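Local coordinates for protein SAM-dependent O-methyltransferase (Leptospira interrogans, PDB 2HNK) that probably transfers the methyl group of S-adenosylmethionine to an oxygen atom of its substrate, and holds S-adenosyl-L-homocysteine, the demethylated cofactor, in a modified Rossmann fold, at residues Y73-F78 with I88-V93; V100-W105 with I114-G119. All coordinates share one frame; numbering follows the deposited sequence.

Contact 1 of 2, residues Y73-F78 with I88-V93; sequences YSSLCF and ILCCDV. With SAH (S-adenosyl-L-homocysteine), chain O.
Ile88 reaches from its strand to Phe78 and Ser75 on the helix that runs antiparallel over it. Its CB points at the helix, CG1 is anti to the backbone N (chi1 175°) and CD1 continues the extended line (chi2 172°), so that CD1, the atom that does the touching, comes 3.6 Å from CB of Phe78. Ile88 CD1 also sits obliquely to the phenyl ring, 3.9 Å from Phe78 CD1, and brushes the backbone of Ser75. The ring itself turns away from the strand and meets Phe152. One turn back, CB of Ser75 rests 3.7 Å from SG of Cys90; both residues are small enough to let helix and strand come close. Ser75 OG is engaged by Gly72 O, which satisfies the buried hydroxyl.

The ends of the two segments grip the bound S-adenosyl-L-homocysteine. Ser74 N donates to the ligand's carboxylate oxygen OXT at 3.2 Å, while Ser74 OG accepts from the ligand's amino N at 3.0 Å and also pairs with Glu66. Asp92 suits a diol: OD1 takes O2' at 3.1 Å and OD2 takes O3' at 3.1 Å, with the backbone N of Thr69 and Phe70 also bonded to OD2. An acidic residue at the end of the second strand, holding the ribose hydroxyls, is the hallmark of the Rossmann-like class I methyltransferase fold.

Contact 2 of 2, residues V100-W105 with I114-G119; sequences VARKYW and IFLKLG
Trp105 lays its indole over the side chain of Ile114, whose CD1 methyl forms a CH-pi contact 3.4 Å from the centroid of the five-membered ring, 13° off the normal. CG2 of the same isoleucine lies beneath the six-membered ring, 3.7 Å from CH2 of Trp105, so the two branches of a beta-branched residue divide the bicyclic face between them. The other face of the indole lies against its own helix, at Ala101 O and Arg102 N. NE1, the indole's one polar atom, donates to Ser75 OG. Helix 95-107 is the connecting helix of a right-handed beta-alpha-beta unit of the Rossmann-like sheet, and it runs back antiparallel to the edge strand 114-118 at an angle of 168° between the short segments. Farther along that strand, Leu116 CD1 approaches the rim of the indole near its plane, 4.2 Å from CH2 of Trp105. Arg102 closes the outer side: its chain bends at chi3 (-68°), turning one face of the guanidinium to the indole edge, with Trp105 CZ3 3.8 Å above its centre, so the flat groups meet face to edge; NH2 lies 4.0 Å from Leu116 CB. A long, flexible arginine suits this partly exposed margin, covering apolar atoms while NH1 forms a salt bridge with Glu111.

Contacts 1 and 2 lie in successive beta-alpha-beta units that share strand 87-92, and each sets the connecting helix antiparallel to the strand that follows it. Contact 1 is buried, its centre about 7 Å from the centre of the chain, whereas contact 2, whose centre lies about 14 Å from that point, is at the edge of this chain's sheet and is partly buried. Strand 87-92 pairs with strand 114-118, Cys90 N lying 2.7 Å from Phe115 O. The chemistry follows the place: small side chains and aliphatic tips inside 73-78 with 88-93, beside a polar cofactor site; a broad indole and a charged margin in 100-105 with 114-119.

Contact 1 of 2, residues Y73-F78 with I88-V93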
# COMPACT_ATOMS: atom_id res chain seq x y z
N TYR C 73 -6.97 13.02 -12.43
CA TYR C 73 -6.78 11.57 -12.55
C TYR C 73 -6.91 10.83 -11.22
O TYR C 73 -7.62 9.83 -11.13
CB TYR C 73 -5.45 11.18 -13.25
CG TYR C 73 -5.41 9.72 -13.67
CD1 TYR C 73 -4.96 8.72 -12.80
CD2 TYR C 73 -5.84 9.32 -14.94
CE1 TYR C 73 -4.93 7.38 -13.18
CE2 TYR C 73 -5.81 7.98 -15.33
CZ TYR C 73 -5.36 7.02 -14.44
OH TYR C 73 -5.33 5.69 -14.82
N SER C 74 -6.22 11.33 -10.19
CA SER C 74 -6.21 10.66 -8.90
C SER C 74 -7.58 10.69 -8.24
O SER C 74 -8.01 9.69 -7.66
CB SER C 74 -5.13 11.24 -7.98
OG SER C 74 -5.33 12.61 -7.70
N SER C 75 -8.28 11.82 -8.36
CA SER C 75 -9.63 11.97 -7.80
C SER C 75 -10.59 10.98 -8.45
O SER C 75 -11.48 10.45 -7.79
CB SER C 75 -10.15 13.42 -7.95
OG SER C 75 -10.29 13.78 -9.31
N LEU C 76 -10.39 10.73 -9.74
CA LEU C 76 -11.13 9.71 -10.50
C LEU C 76 -10.89 8.32 -9.91
O LEU C 76 -11.83 7.53 -9.80
CB LEU C 76 -10.67 9.76 -11.95
CG LEU C 76 -11.59 9.77 -13.17
CD1 LEU C 76 -12.88 10.58 -12.96
CD2 LEU C 76 -10.80 10.29 -14.38
N CYS C 77 -9.65 8.04 -9.52
CA CYS C 77 -9.31 6.76 -8.89
C CYS C 77 -9.91 6.62 -7.49
O CYS C 77 -10.48 5.59 -7.17
CB CYS C 77 -7.79 6.56 -8.82
SG CYS C 77 -7.05 6.53 -10.44
N PHE C 78 -9.77 7.66 -6.67
CA PHE C 78 -10.40 7.69 -5.36
C PHE C 78 -11.92 7.56 -5.45
O PHE C 78 -12.51 6.76 -4.73
CB PHE C 78 -10.06 8.97 -4.60
CG PHE C 78 -8.63 9.04 -4.12
CD1 PHE C 78 -7.80 10.08 -4.53
CD2 PHE C 78 -8.12 8.07 -3.26
CE1 PHE C 78 -6.48 10.15 -4.09
CE2 PHE C 78 -6.80 8.13 -2.82
CZ PHE C 78 -5.97 9.19 -3.24
N ILE C 88 -15.49 12.22 -1.58
CA ILE C 88 -14.18 12.90 -1.63
C ILE C 88 -14.31 14.41 -1.82
O ILE C 88 -15.05 14.87 -2.69
CB ILE C 88 -13.22 12.27 -2.72
CG1 ILE C 88 -11.91 13.06 -2.83
CG2 ILE C 88 -13.91 12.14 -4.07
CD1 ILE C 88 -10.85 12.42 -3.73
N LEU C 89 -13.61 15.18 -1.00
CA LEU C 89 -13.42 16.61 -1.23
C LEU C 89 -12.09 16.89 -1.92
O LEU C 89 -11.03 16.46 -1.45
CB LEU C 89 -13.52 17.41 0.08
CG LEU C 89 -13.12 18.90 0.05
CD1 LEU C 89 -14.06 19.72 -0.81
CD2 LEU C 89 -13.08 19.48 1.45
N CYS C 90 -12.15 17.63 -3.03
CA CYS C 90 -10.98 18.03 -3.80
C CYS C 90 -10.69 19.51 -3.62
O CYS C 90 -11.58 20.35 -3.77
CB CYS C 90 -11.21 17.75 -5.28
SG CYS C 90 -11.32 16.02 -5.67
N CYS C 91 -9.44 19.82 -3.31
CA CYS C 91 -8.99 21.20 -3.09
C CYS C 91 -7.97 21.55 -4.15
O CYS C 91 -6.95 20.86 -4.30
CB CYS C 91 -8.31 21.35 -1.73
SG CYS C 91 -9.26 20.75 -0.33
N ASP C 92 -8.24 22.63 -4.88
CA ASP C 92 -7.34 23.10 -5.92
C ASP C 92 -7.54 24.59 -6.09
O ASP C 92 -8.62 25.12 -5.82
CB ASP C 92 -7.62 22.37 -7.24
CG ASP C 92 -6.40 22.31 -8.16
OD1 ASP C 92 -6.12 23.31 -8.86
OD2 ASP C 92 -5.73 21.26 -8.20
N VAL C 93 -6.48 25.27 -6.53
CA VAL C 93 -6.53 26.71 -6.81
C VAL C 93 -7.05 27.03 -8.21
O VAL C 93 -7.39 28.18 -8.49
CB VAL C 93 -5.14 27.37 -6.64
CG1 VAL C 93 -4.77 27.46 -5.17
CG2 VAL C 93 -4.07 26.62 -7.44
N SAH O . -3.54 14.92 -8.14
CA SAH O . -3.29 15.44 -9.52
CB SAH O . -1.94 16.14 -9.58
CG SAH O . -1.85 17.40 -8.71
SD SAH O . -0.76 18.61 -9.49
C SAH O . -3.41 14.36 -10.62
O SAH O . -3.35 14.66 -11.81
OXT SAH O . -3.58 13.18 -10.34
C5' SAH O . -0.97 19.86 -8.19
C4' SAH O . -2.25 20.69 -8.28
O4' SAH O . -2.39 21.42 -7.07
C3' SAH O . -2.23 21.70 -9.41
O3' SAH O . -3.39 21.53 -10.18
C2' SAH O . -2.26 23.07 -8.75
O2' SAH O . -3.15 23.93 -9.43
C1' SAH O . -2.75 22.76 -7.34
N9 SAH O . -2.24 23.68 -6.31
C8 SAH O . -1.06 24.39 -6.29
N7 SAH O . -1.00 25.12 -5.15
C5 SAH O . -2.13 24.89 -4.44
C6 SAH O . -2.60 25.36 -3.21
N6 SAH O . -1.89 26.23 -2.49
N1 SAH O . -3.82 24.93 -2.73
C2 SAH O . -4.58 24.03 -3.46
N3 SAH O . -4.12 23.57 -4.67
C4 SAH O . -2.91 23.99 -5.15

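Contact 2 of 2, residues V100-W105 with I114-G119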
# COMPACT_ATOMS: atom_id res chain seq x y z
N VAL C 100 -11.37 20.57 -16.41
CA VAL C 100 -11.03 19.32 -17.09
C VAL C 100 -11.38 18.13 -16.19
O VAL C 100 -12.00 17.17 -16.65
CB VAL C 100 -9.53 19.24 -17.50
CG1 VAL C 100 -9.24 17.94 -18.29
CG2 VAL C 100 -9.12 20.47 -18.29
N ALA C 101 -11.01 18.21 -14.91
CA ALA C 101 -11.36 17.17 -13.93
C ALA C 101 -12.86 16.86 -13.96
O ALA C 101 -13.24 15.70 -14.15
CB ALA C 101 -10.92 17.57 -12.54
N ARG C 102 -13.71 17.88 -13.80
CA ARG C 102 -15.16 17.69 -13.78
C ARG C 102 -15.70 17.10 -15.08
O ARG C 102 -16.63 16.29 -15.06
CB ARG C 102 -15.90 18.98 -13.43
CG ARG C 102 -17.40 18.75 -13.26
CD ARG C 102 -18.13 19.98 -12.78
NE ARG C 102 -17.78 20.36 -11.41
CZ ARG C 102 -18.18 19.72 -10.32
NH1 ARG C 102 -18.92 18.61 -10.41
NH2 ARG C 102 -17.82 20.17 -9.12
N LYS C 103 -15.12 17.49 -16.20
CA LYS C 103 -15.43 16.86 -17.48
C LYS C 103 -15.35 15.34 -17.35
O LYS C 103 -16.24 14.62 -17.78
CB LYS C 103 -14.48 17.37 -18.56
CG LYS C 103 -14.64 16.69 -19.90
CD LYS C 103 -13.47 17.00 -20.80
CE LYS C 103 -13.54 16.19 -22.06
NZ LYS C 103 -12.50 16.62 -23.04
N TYR C 104 -14.29 14.85 -16.71
CA TYR C 104 -14.08 13.40 -16.57
C TYR C 104 -14.88 12.77 -15.44
O TYR C 104 -15.32 11.63 -15.56
CB TYR C 104 -12.59 13.05 -16.53
CG TYR C 104 -11.98 13.24 -17.88
CD1 TYR C 104 -11.41 14.47 -18.25
CD2 TYR C 104 -12.01 12.21 -18.84
CE1 TYR C 104 -10.88 14.66 -19.52
CE2 TYR C 104 -11.49 12.39 -20.11
CZ TYR C 104 -10.92 13.62 -20.44
OH TYR C 104 -10.39 13.80 -21.70
N TRP C 105 -15.07 13.51 -14.34
CA TRP C 105 -16.01 13.07 -13.30
C TRP C 105 -17.40 12.79 -13.91
O TRP C 105 -18.02 11.76 -13.62
CB TRP C 105 -16.14 14.12 -12.20
CG TRP C 105 -14.87 14.50 -11.49
CD1 TRP C 105 -13.71 13.76 -11.40
CD2 TRP C 105 -14.64 15.69 -10.72
NE1 TRP C 105 -12.78 14.42 -10.64
CE2 TRP C 105 -13.32 15.61 -10.21
CE3 TRP C 105 -15.42 16.81 -10.42
CZ2 TRP C 105 -12.76 16.62 -9.42
CZ3 TRP C 105 -14.86 17.82 -9.63
CH2 TRP C 105 -13.54 17.71 -9.13
N ILE C 114 -18.34 13.52 -5.39
CA ILE C 114 -17.23 14.47 -5.39
C ILE C 114 -17.64 15.89 -5.00
O ILE C 114 -18.64 16.41 -5.50
CB ILE C 114 -16.52 14.50 -6.77
CG1 ILE C 114 -16.04 13.10 -7.16
CG2 ILE C 114 -15.35 15.47 -6.76
CD1 ILE C 114 -15.60 12.98 -8.59
N PHE C 115 -16.83 16.49 -4.12
CA PHE C 115 -17.02 17.85 -3.62
C PHE C 115 -15.81 18.70 -4.01
O PHE C 115 -14.66 18.27 -3.86
CB PHE C 115 -17.15 17.85 -2.09
CG PHE C 115 -18.35 17.10 -1.58
CD1 PHE C 115 -18.45 15.71 -1.72
CD2 PHE C 115 -19.37 17.78 -0.92
CE1 PHE C 115 -19.56 15.03 -1.25
CE2 PHE C 115 -20.48 17.10 -0.43
CZ PHE C 115 -20.58 15.72 -0.59
N LEU C 116 -16.04 19.91 -4.49
CA LEU C 116 -14.94 20.77 -4.92
C LEU C 116 -14.95 22.10 -4.17
O LEU C 116 -16.00 22.73 -4.01
CB LEU C 116 -15.00 21.00 -6.43
CG LEU C 116 -13.93 21.86 -7.12
CD1 LEU C 116 -12.55 21.23 -7.05
CD2 LEU C 116 -14.32 22.09 -8.56
N LYS C 117 -13.78 22.49 -3.68
CA LYS C 117 -13.57 23.80 -3.13
C LYS C 117 -12.33 24.43 -3.75
O LYS C 117 -11.20 24.03 -3.47
CB LYS C 117 -13.44 23.75 -1.60
CG LYS C 117 -13.46 25.13 -0.93
CD LYS C 117 -14.68 25.95 -1.34
CE LYS C 117 -14.66 27.36 -0.75
NZ LYS C 117 -13.55 28.17 -1.32
N LEU C 118 -12.57 25.42 -4.61
CA LEU C 118 -11.52 26.21 -5.23
C LEU C 118 -11.03 27.26 -4.25
O LEU C 118 -11.80 27.79 -3.45
CB LEU C 118 -12.03 26.90 -6.50
CG LEU C 118 -12.46 26.00 -7.66
CD1 LEU C 118 -13.25 26.82 -8.68
CD2 LEU C 118 -11.27 25.28 -8.34
N GLY C 119 -9.74 27.57 -4.34
CA GLY C 119 -9.10 28.51 -3.44
C GLY C 119 -7.86 27.88 -2.85
O GLY C 119 -7.50 26.76 -3.21